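PDB 5UR2: bifunctional protein PutA, which probably carries out both steps of proline breakdown, oxidising proline at a flavin and then L-glutamate gamma-semialdehyde to L-glutamate with NAD+. Local coordinates for residues Asn194-Thr200 with Phe235-Glu241; Thr249-Phe253 with Phe268-Ile272; Pro296-Val302 with Phe347-Ala353. All coordinates share one frame; numbering follows the deposited sequence.

Contact 1. Residues Asn194-Thr200 with Phe235-Glu241. With P5F (N-propargylglycine-modified flavin adenine dinucleotide), chain F.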
# COMPACT_ATOMS: atom_id res chain seq x y z
N ASN B 194 -59.85 -12.49 -16.89
CA ASN B 194 -58.48 -12.92 -17.15
C ASN B 194 -57.65 -12.49 -15.95
O ASN B 194 -57.65 -11.31 -15.60
CB ASN B 194 -57.98 -12.29 -18.46
CG ASN B 194 -56.62 -12.82 -18.92
OD1 ASN B 194 -55.64 -12.82 -18.16
ND2 ASN B 194 -56.54 -13.23 -20.19
N VAL B 195 -56.97 -13.43 -15.29
CA VAL B 195 -56.15 -13.08 -14.15
C VAL B 195 -54.72 -13.57 -14.40
O VAL B 195 -54.49 -14.57 -15.08
CB VAL B 195 -56.69 -13.64 -12.80
CG1 VAL B 195 -58.16 -13.29 -12.62
CG2 VAL B 195 -56.43 -15.13 -12.64
N SER B 196 -53.76 -12.80 -13.88
CA SER B 196 -52.34 -13.10 -13.96
C SER B 196 -51.82 -13.42 -12.58
O SER B 196 -52.17 -12.73 -11.61
CB SER B 196 -51.55 -11.93 -14.55
OG SER B 196 -51.89 -11.73 -15.91
N VAL B 197 -50.97 -14.44 -12.50
CA VAL B 197 -50.45 -15.01 -11.27
C VAL B 197 -48.93 -15.00 -11.23
O VAL B 197 -48.28 -15.37 -12.21
CB VAL B 197 -50.97 -16.46 -11.10
CG1 VAL B 197 -50.45 -17.07 -9.81
CG2 VAL B 197 -52.49 -16.48 -11.12
N LYS B 198 -48.36 -14.60 -10.09
CA LYS B 198 -46.91 -14.58 -9.90
C LYS B 198 -46.55 -15.85 -9.16
O LYS B 198 -47.03 -16.08 -8.02
CB LYS B 198 -46.44 -13.31 -9.18
CG LYS B 198 -45.61 -12.26 -9.90
CD LYS B 198 -46.25 -11.17 -10.76
CE LYS B 198 -45.42 -10.60 -11.90
NZ LYS B 198 -46.01 -9.60 -12.80
N MET B 199 -45.74 -16.70 -9.77
CA MET B 199 -45.49 -18.03 -9.22
C MET B 199 -44.82 -18.00 -7.84
O MET B 199 -45.28 -18.66 -6.91
CB MET B 199 -44.61 -18.86 -10.17
CG MET B 199 -44.50 -20.33 -9.74
SD MET B 199 -43.36 -21.32 -10.72
CE MET B 199 -41.78 -20.56 -10.29
N THR B 200 -43.73 -17.24 -7.69
CA THR B 200 -43.02 -17.27 -6.41
C THR B 200 -43.83 -16.67 -5.27
O THR B 200 -43.44 -16.84 -4.11
CB THR B 200 -41.69 -16.57 -6.52
OG1 THR B 200 -41.92 -15.16 -6.67
CG2 THR B 200 -40.94 -17.13 -7.71
N PHE B 235 -59.66 -17.01 -17.82
CA PHE B 235 -58.31 -17.13 -18.34
C PHE B 235 -57.31 -16.94 -17.21
O PHE B 235 -57.39 -15.96 -16.45
CB PHE B 235 -58.07 -16.10 -19.44
CG PHE B 235 -56.85 -16.36 -20.28
CD1 PHE B 235 -55.57 -16.18 -19.76
CD2 PHE B 235 -56.98 -16.80 -21.59
CE1 PHE B 235 -54.44 -16.43 -20.53
CE2 PHE B 235 -55.85 -17.06 -22.36
CZ PHE B 235 -54.57 -16.87 -21.83
N VAL B 236 -56.37 -17.87 -17.07
CA VAL B 236 -55.32 -17.79 -16.05
C VAL B 236 -53.97 -17.73 -16.75
O VAL B 236 -53.60 -18.65 -17.49
CB VAL B 236 -55.38 -18.95 -15.07
CG1 VAL B 236 -54.37 -18.72 -13.94
CG2 VAL B 236 -56.77 -19.08 -14.50
N ASN B 237 -53.25 -16.64 -16.51
CA ASN B 237 -51.93 -16.40 -17.08
C ASN B 237 -50.88 -16.47 -15.98
O ASN B 237 -51.03 -15.86 -14.92
CB ASN B 237 -51.88 -15.03 -17.78
CG ASN B 237 -50.69 -14.90 -18.69
OD1 ASN B 237 -49.58 -14.64 -18.23
ND2 ASN B 237 -50.90 -15.10 -19.98
N LEU B 238 -49.81 -17.23 -16.24
CA LEU B 238 -48.69 -17.34 -15.31
C LEU B 238 -47.64 -16.35 -15.76
O LEU B 238 -47.15 -16.44 -16.90
CB LEU B 238 -48.13 -18.76 -15.27
CG LEU B 238 -47.07 -19.06 -14.20
CD1 LEU B 238 -47.66 -18.80 -12.81
CD2 LEU B 238 -46.52 -20.47 -14.30
N ASP B 239 -47.32 -15.37 -14.90
CA ASP B 239 -46.30 -14.39 -15.25
C ASP B 239 -44.92 -15.03 -15.23
O ASP B 239 -44.72 -16.15 -14.76
CB ASP B 239 -46.35 -13.17 -14.32
CG ASP B 239 -47.56 -12.25 -14.60
OD1 ASP B 239 -48.11 -12.27 -15.72
OD2 ASP B 239 -47.96 -11.48 -13.70
N MET B 240 -43.94 -14.29 -15.76
CA MET B 240 -42.55 -14.73 -15.74
C MET B 240 -41.74 -13.73 -14.93
O MET B 240 -41.73 -12.53 -15.26
CB MET B 240 -41.96 -14.86 -17.13
CG MET B 240 -40.57 -15.48 -17.08
SD MET B 240 -40.60 -17.15 -16.42
CE MET B 240 -41.26 -18.00 -17.85
N GLU B 241 -41.06 -14.23 -13.92
CA GLU B 241 -40.26 -13.41 -13.02
C GLU B 241 -38.79 -13.44 -13.44
O GLU B 241 -38.49 -13.60 -14.63
CB GLU B 241 -40.46 -13.87 -11.57
CG GLU B 241 -41.90 -13.68 -11.10
CD GLU B 241 -42.28 -14.55 -9.91
OE1 GLU B 241 -42.44 -15.77 -10.10
OE2 GLU B 241 -42.44 -14.02 -8.78
PA P5F F . -39.45 -0.86 -25.52
O1A P5F F . -39.59 -1.06 -27.07
O2A P5F F . -38.95 0.42 -25.05
O5B P5F F . -38.50 -1.80 -24.84
C5B P5F F . -37.93 -1.60 -23.55
C4B P5F F . -37.31 -2.93 -23.09
O4B P5F F . -36.12 -3.27 -23.76
C3B P5F F . -36.95 -3.04 -21.63
O3B P5F F . -38.05 -3.26 -20.83
C2B P5F F . -36.01 -4.18 -21.62
O2B P5F F . -36.73 -5.37 -21.64
C1B P5F F . -35.30 -4.03 -22.92
N9A P5F F . -34.03 -3.35 -22.82
C8A P5F F . -33.77 -2.08 -22.33
N7A P5F F . -32.46 -1.84 -22.44
C5A P5F F . -31.82 -2.93 -23.03
C6A P5F F . -30.50 -3.24 -23.37
N6A P5F F . -29.45 -2.29 -23.14
N1A P5F F . -30.20 -4.43 -23.93
C2A P5F F . -31.16 -5.34 -24.17
N3A P5F F . -32.45 -5.08 -23.82
C4A P5F F . -32.81 -3.92 -23.27
N1 P5F F . -42.04 -8.24 -18.08
C2 P5F F . -41.53 -9.47 -17.53
O2 P5F F . -40.17 -9.67 -17.51
N3 P5F F . -42.43 -10.48 -17.04
C4 P5F F . -43.83 -10.31 -17.06
O4 P5F F . -44.65 -11.34 -16.56
C4X P5F F . -44.36 -9.00 -17.63
N5 P5F F . -45.79 -8.66 -17.58
C5X P5F F . -46.24 -7.62 -18.52
C6 P5F F . -47.67 -7.58 -18.95
C7 P5F F . -48.08 -6.63 -19.92
C7M P5F F . -49.53 -6.60 -20.35
C8 P5F F . -47.15 -5.72 -20.50
C8M P5F F . -47.55 -4.71 -21.54
C9 P5F F . -45.79 -5.76 -20.10
C9A P5F F . -45.34 -6.75 -19.07
N10 P5F F . -43.93 -6.80 -18.68
C10 P5F F . -43.47 -8.03 -18.11
C1' P5F F . -42.96 -5.73 -19.01
C2' P5F F . -42.40 -5.87 -20.43
O2' P5F F . -41.60 -6.98 -20.47
C3' P5F F . -41.61 -4.66 -20.93
O3' P5F F . -40.51 -4.48 -20.11
C4' P5F F . -42.38 -3.35 -20.95
O4' P5F F . -43.72 -3.66 -21.15
C5' P5F F . -41.85 -2.29 -21.94
O5' P5F F . -41.43 -2.82 -23.18
P P5F F . -41.71 -2.16 -24.64
O1P P5F F . -41.81 -3.12 -25.88
O2P P5F F . -42.97 -1.26 -24.30
O3P P5F F . -40.67 -0.89 -24.66
C21 P5F F . -45.87 -8.44 -14.97
C22 P5F F . -45.92 -8.62 -16.31
C23 P5F F . -45.44 -9.57 -14.02
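Strands 194-197 and 235-238 pair in parallel as neighbouring staves of the proline dehydrogenase barrel, and the loops at their C-terminal ends meet at the modified flavin. Four backbone hydrogen bonds zip them together, beginning with Val195 N to Phe235 O (2.8 Å) and finishing with Asp239 N to Val197 O. Asn194 and Phe235 run side by side on one face of the sheet. The amide lies nearly parallel to the ring, their planes 15° apart, with Asn194 ND2 3.1 Å from Phe235 CD1, while OD1 is engaged by Thr141. On the other face the valine branches mesh: CG2 of Val197 sits 4.1 Å from Val236 CG1, beneath helix 211-232, which links the two strands in a right-handed beta-alpha-beta crossover, the repeating unit of the TIM barrel. As expected of that fold, the flavin-binding groups gather at the C-terminal ends of the strands. Lys198 NZ is joined covalently to C23 of the N-propargylglycine-derived bridge at 1.3 Å, tying the protein to the inactivated flavin. Asp239 OD2 lies 2.9 Å from Lys198 NZ, which is also hydrogen-bonded to Tyr403, and Asp239 OD1 forms a salt bridge with Arg300. Beyond it, the backbone of Met240 clasps the flavin edge twice, N donating to O4 and O accepting from N3 at 2.8 Å. Glu241 reaches back across the loops with its chain extended beyond CG. Glu241 OE1 accepts Thr200 N-H through its syn lone pair, N to O 3.1 Å. Thr200 OG1 is modelled 2.5 Å from Glu241 OE2, so short that the exact value is doubtful.

Contact 2. Residues Thr249-Phe253 with Phe268-Ile272. With P5F (N-propargylglycine-modified flavin adenine dinucleotide), chain F.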
# COMPACT_ATOMS: atom_id res chain seq x y z
N THR B 249 -40.14 -22.05 -13.79
CA THR B 249 -41.49 -21.63 -14.14
C THR B 249 -42.00 -22.37 -15.37
O THR B 249 -43.18 -22.75 -15.43
CB THR B 249 -41.53 -20.12 -14.34
OG1 THR B 249 -41.05 -19.48 -13.15
CG2 THR B 249 -42.97 -19.64 -14.61
N LEU B 250 -41.14 -22.59 -16.35
CA LEU B 250 -41.57 -23.27 -17.56
C LEU B 250 -41.90 -24.74 -17.30
O LEU B 250 -42.88 -25.26 -17.83
CB LEU B 250 -40.50 -23.11 -18.65
CG LEU B 250 -40.35 -21.66 -19.13
CD1 LEU B 250 -39.31 -21.55 -20.23
CD2 LEU B 250 -41.69 -21.09 -19.58
N GLU B 251 -41.08 -25.42 -16.49
CA GLU B 251 -41.40 -26.80 -16.11
C GLU B 251 -42.68 -26.86 -15.29
O GLU B 251 -43.52 -27.74 -15.50
CB GLU B 251 -40.23 -27.42 -15.33
CG GLU B 251 -39.00 -27.64 -16.19
CD GLU B 251 -37.95 -28.49 -15.52
OE1 GLU B 251 -38.22 -29.06 -14.44
OE2 GLU B 251 -36.86 -28.60 -16.09
N VAL B 252 -42.85 -25.94 -14.35
CA VAL B 252 -44.08 -25.91 -13.55
C VAL B 252 -45.29 -25.78 -14.46
O VAL B 252 -46.25 -26.54 -14.36
CB VAL B 252 -44.00 -24.78 -12.51
CG1 VAL B 252 -45.34 -24.50 -11.88
CG2 VAL B 252 -42.94 -25.09 -11.44
N PHE B 253 -45.24 -24.81 -15.38
CA PHE B 253 -46.38 -24.50 -16.23
C PHE B 253 -46.72 -25.64 -17.18
O PHE B 253 -47.88 -26.05 -17.29
CB PHE B 253 -46.10 -23.22 -17.02
CG PHE B 253 -47.19 -22.87 -17.98
CD1 PHE B 253 -48.35 -22.24 -17.54
CD2 PHE B 253 -47.04 -23.13 -19.34
CE1 PHE B 253 -49.36 -21.89 -18.43
CE2 PHE B 253 -48.04 -22.79 -20.23
CZ PHE B 253 -49.20 -22.17 -19.78
N PHE B 268 -55.12 -20.99 -20.67
CA PHE B 268 -53.97 -20.81 -19.79
C PHE B 268 -52.88 -20.15 -20.62
O PHE B 268 -52.73 -20.43 -21.81
CB PHE B 268 -53.45 -22.15 -19.25
CG PHE B 268 -54.39 -22.85 -18.30
CD1 PHE B 268 -54.97 -22.16 -17.25
CD2 PHE B 268 -54.65 -24.20 -18.44
CE1 PHE B 268 -55.81 -22.82 -16.35
CE2 PHE B 268 -55.49 -24.86 -17.55
CZ PHE B 268 -56.07 -24.18 -16.51
N GLY B 269 -52.10 -19.27 -19.98
CA GLY B 269 -51.03 -18.59 -20.67
C GLY B 269 -49.78 -18.51 -19.83
O GLY B 269 -49.82 -18.52 -18.59
N ILE B 270 -48.65 -18.38 -20.53
CA ILE B 270 -47.32 -18.26 -19.93
C ILE B 270 -46.62 -17.09 -20.62
O ILE B 270 -46.87 -16.79 -21.80
CB ILE B 270 -46.50 -19.58 -20.06
CG1 ILE B 270 -45.12 -19.51 -19.39
CG2 ILE B 270 -46.31 -19.93 -21.51
CD1 ILE B 270 -45.09 -19.53 -17.89
N VAL B 271 -45.76 -16.39 -19.86
CA VAL B 271 -44.99 -15.26 -20.38
C VAL B 271 -43.63 -15.73 -20.85
O VAL B 271 -42.95 -16.50 -20.16
CB VAL B 271 -44.86 -14.15 -19.32
CG1 VAL B 271 -43.88 -13.10 -19.80
CG2 VAL B 271 -46.23 -13.51 -19.07
N ILE B 272 -43.20 -15.22 -22.00
CA ILE B 272 -41.83 -15.37 -22.48
C ILE B 272 -41.23 -13.98 -22.67
O ILE B 272 -41.89 -13.09 -23.22
CB ILE B 272 -41.78 -16.19 -23.78
CG1 ILE B 272 -42.11 -17.67 -23.50
CG2 ILE B 272 -40.43 -16.06 -24.46
CD1 ILE B 272 -41.07 -18.38 -22.63
PA P5F F . -39.45 -0.86 -25.52
O1A P5F F . -39.59 -1.06 -27.07
O2A P5F F . -38.95 0.42 -25.05
O5B P5F F . -38.50 -1.80 -24.84
C5B P5F F . -37.93 -1.60 -23.55
C4B P5F F . -37.31 -2.93 -23.09
O4B P5F F . -36.12 -3.27 -23.76
C3B P5F F . -36.95 -3.04 -21.63
O3B P5F F . -38.05 -3.26 -20.83
C2B P5F F . -36.01 -4.18 -21.62
O2B P5F F . -36.73 -5.37 -21.64
C1B P5F F . -35.30 -4.03 -22.92
N9A P5F F . -34.03 -3.35 -22.82
C8A P5F F . -33.77 -2.08 -22.33
N7A P5F F . -32.46 -1.84 -22.44
C5A P5F F . -31.82 -2.93 -23.03
C6A P5F F . -30.50 -3.24 -23.37
N6A P5F F . -29.45 -2.29 -23.14
N1A P5F F . -30.20 -4.43 -23.93
C2A P5F F . -31.16 -5.34 -24.17
N3A P5F F . -32.45 -5.08 -23.82
C4A P5F F . -32.81 -3.92 -23.27
N1 P5F F . -42.04 -8.24 -18.08
C2 P5F F . -41.53 -9.47 -17.53
O2 P5F F . -40.17 -9.67 -17.51
N3 P5F F . -42.43 -10.48 -17.04
C4 P5F F . -43.83 -10.31 -17.06
O4 P5F F . -44.65 -11.34 -16.56
C4X P5F F . -44.36 -9.00 -17.63
N5 P5F F . -45.79 -8.66 -17.58
C5X P5F F . -46.24 -7.62 -18.52
C6 P5F F . -47.67 -7.58 -18.95
C7 P5F F . -48.08 -6.63 -19.92
C7M P5F F . -49.53 -6.60 -20.35
C8 P5F F . -47.15 -5.72 -20.50
C8M P5F F . -47.55 -4.71 -21.54
C9 P5F F . -45.79 -5.76 -20.10
C9A P5F F . -45.34 -6.75 -19.07
N10 P5F F . -43.93 -6.80 -18.68
C10 P5F F . -43.47 -8.03 -18.11
C1' P5F F . -42.96 -5.73 -19.01
C2' P5F F . -42.40 -5.87 -20.43
O2' P5F F . -41.60 -6.98 -20.47
C3' P5F F . -41.61 -4.66 -20.93
O3' P5F F . -40.51 -4.48 -20.11
C4' P5F F . -42.38 -3.35 -20.95
O4' P5F F . -43.72 -3.66 -21.15
C5' P5F F . -41.85 -2.29 -21.94
O5' P5F F . -41.43 -2.82 -23.18
P P5F F . -41.71 -2.16 -24.64
O1P P5F F . -41.81 -3.12 -25.88
O2P P5F F . -42.97 -1.26 -24.30
O3P P5F F . -40.67 -0.89 -24.66
C21 P5F F . -45.87 -8.44 -14.97
C22 P5F F . -45.92 -8.62 -16.31
C23 P5F F . -45.44 -9.57 -14.02
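One face of the Phe253 ring rests on Ile270, whose CB stands over the ring centre, 3.6 Å from the centroid and 12° off the normal, a CH-pi contact. Gly269 O lies 3.4 Å from Phe253 CE1, oblique to the ring, and Phe268 CB approaches the same carbon, also obliquely. Phe297 also meets this ring edge-to-face. Phe253 reaches from helix 246-257 toward strand 268-273 because its CG lies opposite the backbone N (chi1 177°). Ile270 is held from several directions: its CD1 touches Thr249 CG2 at 3.9 Å, and Leu250 crosses it at about a right angle, bringing CD2 to 3.8 Å from Ile270 CG1. The same leucine methyl, Leu250 CD2, continues to Ile272 CD1 at 4.1 Å. Helix and strand run nearly antiparallel, at 167°, as consecutive parts of a beta-alpha-beta unit of the barrel. Val271 points the other way, into the barrel, where its CG2 lies 3.7 Å from flavin O4. Thr249 OG1 is hydrogen-bonded to Val245 O, just ahead of helix 246-257. The meeting surfaces are therefore almost wholly hydrocarbon and aromatic, which implies that helix and strand are held by dispersion and burial, while the polar backbone of the strand is spent on its neighbours in the sheet.

Contact 3. Residues Pro296-Val302 with Phe347-Ala353. With P5F (N-propargylglycine-modified flavin adenine dinucleotide), chain F.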
# COMPACT_ATOMS: atom_id res chain seq x y z
N PRO B 296 -54.22 -26.03 -27.76
CA PRO B 296 -53.41 -24.82 -27.68
C PRO B 296 -53.43 -24.20 -26.29
O PRO B 296 -54.32 -24.46 -25.46
CB PRO B 296 -54.05 -23.89 -28.72
CG PRO B 296 -54.81 -24.84 -29.66
CD PRO B 296 -55.29 -25.94 -28.78
N PHE B 297 -52.40 -23.42 -26.01
CA PHE B 297 -52.38 -22.47 -24.91
C PHE B 297 -51.74 -21.19 -25.44
O PHE B 297 -51.32 -21.12 -26.59
CB PHE B 297 -51.62 -23.04 -23.71
CG PHE B 297 -50.19 -23.36 -24.00
CD1 PHE B 297 -49.82 -24.59 -24.52
CD2 PHE B 297 -49.20 -22.41 -23.76
CE1 PHE B 297 -48.50 -24.87 -24.80
CE2 PHE B 297 -47.86 -22.69 -24.05
CZ PHE B 297 -47.51 -23.91 -24.56
N TRP B 298 -51.64 -20.17 -24.59
CA TRP B 298 -51.21 -18.84 -25.00
C TRP B 298 -49.80 -18.52 -24.51
O TRP B 298 -49.39 -18.96 -23.43
CB TRP B 298 -52.19 -17.79 -24.49
CG TRP B 298 -53.47 -17.80 -25.22
CD1 TRP B 298 -54.44 -18.75 -25.16
CD2 TRP B 298 -53.94 -16.81 -26.15
NE1 TRP B 298 -55.48 -18.42 -25.98
CE2 TRP B 298 -55.20 -17.23 -26.60
CE3 TRP B 298 -53.42 -15.61 -26.63
CZ2 TRP B 298 -55.95 -16.50 -27.52
CZ3 TRP B 298 -54.16 -14.88 -27.55
CH2 TRP B 298 -55.42 -15.33 -27.99
N VAL B 299 -49.07 -17.74 -25.31
CA VAL B 299 -47.81 -17.14 -24.91
C VAL B 299 -47.96 -15.63 -24.93
O VAL B 299 -48.29 -15.05 -25.98
CB VAL B 299 -46.65 -17.57 -25.82
CG1 VAL B 299 -45.40 -16.80 -25.45
CG2 VAL B 299 -46.40 -19.05 -25.68
N ARG B 300 -47.76 -14.99 -23.79
CA ARG B 300 -47.73 -13.53 -23.75
C ARG B 300 -46.28 -13.10 -23.96
O ARG B 300 -45.44 -13.27 -23.07
CB ARG B 300 -48.27 -12.97 -22.44
CG ARG B 300 -48.15 -11.46 -22.36
CD ARG B 300 -48.29 -10.97 -20.94
NE ARG B 300 -49.62 -11.22 -20.39
CZ ARG B 300 -49.88 -11.20 -19.09
NH1 ARG B 300 -48.89 -10.96 -18.22
NH2 ARG B 300 -51.11 -11.44 -18.65
N LEU B 301 -45.99 -12.55 -25.13
CA LEU B 301 -44.62 -12.22 -25.48
C LEU B 301 -44.33 -10.79 -25.01
O LEU B 301 -45.01 -9.85 -25.43
CB LEU B 301 -44.41 -12.38 -26.98
CG LEU B 301 -42.98 -12.25 -27.52
CD1 LEU B 301 -42.06 -13.34 -26.96
CD2 LEU B 301 -43.01 -12.28 -29.04
N VAL B 302 -43.37 -10.64 -24.09
CA VAL B 302 -42.95 -9.34 -23.58
C VAL B 302 -41.48 -9.18 -23.92
O VAL B 302 -40.84 -10.10 -24.42
CB VAL B 302 -43.19 -9.19 -22.06
CG1 VAL B 302 -44.61 -9.60 -21.69
CG2 VAL B 302 -42.19 -10.03 -21.26
N PHE B 347 -51.23 -24.07 -33.29
CA PHE B 347 -50.92 -24.84 -32.09
C PHE B 347 -50.80 -23.99 -30.84
O PHE B 347 -51.00 -24.51 -29.73
CB PHE B 347 -49.61 -25.60 -32.27
CG PHE B 347 -49.57 -26.52 -33.45
CD1 PHE B 347 -50.34 -27.67 -33.47
CD2 PHE B 347 -48.77 -26.23 -34.54
CE1 PHE B 347 -50.30 -28.53 -34.56
CE2 PHE B 347 -48.73 -27.09 -35.64
CZ PHE B 347 -49.50 -28.24 -35.64
N ILE B 348 -50.41 -22.73 -30.98
CA ILE B 348 -50.04 -21.89 -29.85
C ILE B 348 -50.43 -20.46 -30.18
O ILE B 348 -50.29 -20.03 -31.33
CB ILE B 348 -48.53 -22.07 -29.55
CG1 ILE B 348 -48.13 -21.48 -28.20
CG2 ILE B 348 -47.66 -21.58 -30.74
CD1 ILE B 348 -46.69 -21.87 -27.78
N ARG B 349 -50.95 -19.73 -29.19
CA ARG B 349 -51.55 -18.43 -29.46
C ARG B 349 -50.69 -17.32 -28.89
O ARG B 349 -50.45 -17.28 -27.67
CB ARG B 349 -52.97 -18.36 -28.90
CG ARG B 349 -53.95 -19.33 -29.57
CD ARG B 349 -54.25 -18.97 -31.05
NE ARG B 349 -54.92 -17.67 -31.18
CZ ARG B 349 -56.23 -17.47 -31.04
NH1 ARG B 349 -57.03 -18.50 -30.76
NH2 ARG B 349 -56.74 -16.25 -31.16
N PRO B 350 -50.15 -16.44 -29.73
CA PRO B 350 -49.37 -15.31 -29.20
C PRO B 350 -50.27 -14.15 -28.80
O PRO B 350 -51.30 -13.88 -29.42
CB PRO B 350 -48.49 -14.91 -30.39
CG PRO B 350 -49.36 -15.24 -31.58
CD PRO B 350 -50.14 -16.48 -31.20
N ALA B 351 -49.86 -13.47 -27.74
CA ALA B 351 -50.36 -12.14 -27.41
C ALA B 351 -49.15 -11.23 -27.31
O ALA B 351 -48.15 -11.60 -26.70
CB ALA B 351 -51.18 -12.17 -26.11
N PHE B 352 -49.23 -10.04 -27.93
CA PHE B 352 -48.07 -9.16 -28.09
C PHE B 352 -48.17 -8.01 -27.09
O PHE B 352 -49.00 -7.11 -27.24
CB PHE B 352 -47.97 -8.65 -29.52
CG PHE B 352 -47.71 -9.74 -30.51
CD1 PHE B 352 -46.66 -10.62 -30.31
CD2 PHE B 352 -48.54 -9.92 -31.60
CE1 PHE B 352 -46.43 -11.65 -31.19
CE2 PHE B 352 -48.30 -10.96 -32.50
CZ PHE B 352 -47.25 -11.82 -32.30
N ALA B 353 -47.32 -8.06 -26.06
CA ALA B 353 -47.29 -7.04 -25.02
C ALA B 353 -46.17 -6.08 -25.34
O ALA B 353 -44.99 -6.44 -25.23
CB ALA B 353 -47.10 -7.68 -23.65
PA P5F F . -39.45 -0.86 -25.52
O1A P5F F . -39.59 -1.06 -27.07
O2A P5F F . -38.95 0.42 -25.05
O5B P5F F . -38.50 -1.80 -24.84
C5B P5F F . -37.93 -1.60 -23.55
C4B P5F F . -37.31 -2.93 -23.09
O4B P5F F . -36.12 -3.27 -23.76
C3B P5F F . -36.95 -3.04 -21.63
O3B P5F F . -38.05 -3.26 -20.83
C2B P5F F . -36.01 -4.18 -21.62
O2B P5F F . -36.73 -5.37 -21.64
C1B P5F F . -35.30 -4.03 -22.92
N9A P5F F . -34.03 -3.35 -22.82
C8A P5F F . -33.77 -2.08 -22.33
N7A P5F F . -32.46 -1.84 -22.44
C5A P5F F . -31.82 -2.93 -23.03
C6A P5F F . -30.50 -3.24 -23.37
N6A P5F F . -29.45 -2.29 -23.14
N1A P5F F . -30.20 -4.43 -23.93
C2A P5F F . -31.16 -5.34 -24.17
N3A P5F F . -32.45 -5.08 -23.82
C4A P5F F . -32.81 -3.92 -23.27
N1 P5F F . -42.04 -8.24 -18.08
C2 P5F F . -41.53 -9.47 -17.53
O2 P5F F . -40.17 -9.67 -17.51
N3 P5F F . -42.43 -10.48 -17.04
C4 P5F F . -43.83 -10.31 -17.06
O4 P5F F . -44.65 -11.34 -16.56
C4X P5F F . -44.36 -9.00 -17.63
N5 P5F F . -45.79 -8.66 -17.58
C5X P5F F . -46.24 -7.62 -18.52
C6 P5F F . -47.67 -7.58 -18.95
C7 P5F F . -48.08 -6.63 -19.92
C7M P5F F . -49.53 -6.60 -20.35
C8 P5F F . -47.15 -5.72 -20.50
C8M P5F F . -47.55 -4.71 -21.54
C9 P5F F . -45.79 -5.76 -20.10
C9A P5F F . -45.34 -6.75 -19.07
N10 P5F F . -43.93 -6.80 -18.68
C10 P5F F . -43.47 -8.03 -18.11
C1' P5F F . -42.96 -5.73 -19.01
C2' P5F F . -42.40 -5.87 -20.43
O2' P5F F . -41.60 -6.98 -20.47
C3' P5F F . -41.61 -4.66 -20.93
O3' P5F F . -40.51 -4.48 -20.11
C4' P5F F . -42.38 -3.35 -20.95
O4' P5F F . -43.72 -3.66 -21.15
C5' P5F F . -41.85 -2.29 -21.94
O5' P5F F . -41.43 -2.82 -23.18
P P5F F . -41.71 -2.16 -24.64
O1P P5F F . -41.81 -3.12 -25.88
O2P P5F F . -42.97 -1.26 -24.30
O3P P5F F . -40.67 -0.89 -24.66
C21 P5F F . -45.87 -8.44 -14.97
C22 P5F F . -45.92 -8.62 -16.31
C23 P5F F . -45.44 -9.57 -14.02
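In the flavin-binding barrel, strands 298-302 and 349-353 lie next to each other in parallel, joined by five backbone hydrogen bonds from Arg349 N to Phe297 O through to Ala353 N to Leu301 O (3.0 Å). Trp298 and Arg349 run side by side on one face of the sheet. Arg349 CB stands over the indole of Trp298, 3.4 Å from the centroid of its six-membered ring and 16° off the normal. Bends at chi2 (-68°) and chi3 curl the arginine back along the indole, so that the guanidinium, tilted 41° to the ring plane, sets one face over Trp298 CZ2, with Arg349 NH2 3.6 Å from Trp298 CH2. Asp185 and the carbonyl of Ala376 hold the far end of this arginine. Ala351 CB abuts the indole edge at CE3. These side chains face the barrel interior, while Val299, Leu301, Ile348 and Phe352 face the helical layer that surrounds it, the division expected of a TIM barrel. In that outer layer Ile348 CD1 wedges against Val299 CG2 (3.5 Å) and also touches Phe297 CZ, and Leu301 CD2 meets the edge of Phe352 at CE1, 4.1 Å away. Toward the C-terminal ends the cofactor takes over. Val302 CG1 rests on Ala353 CB at 3.7 Å, and the same two residues press on the flavin, Ala353 CB against methyl C8M and Val302 CB close to ribityl O2'. Arg300, bent at chi3, brings NH1 to 3.7 Å from C6 of the flavin, and its NH2 is hydrogen-bonded to Ser196.

In the fold
All three contacts belong to the eight-stranded parallel barrel of the proline dehydrogenase domain, and they follow one another along the chain without overlap. Contact 1 pairs the second and third strands, contact 2 packs the next helix on the fourth, and contact 3 pairs the fifth and sixth. Centres of contacts 1 and 2 lie about 8 Å apart, those of 2 and 3 about 11 Å, and those of 1 and 3 about 13 Å. Strand 268-273 hydrogen-bonds to strands 235-238 and 298-302, making the sheet continuous. Across the barrel interior, polar side chains of contacts 1 and 3 meet directly, so separate strands jointly build one flavin pocket.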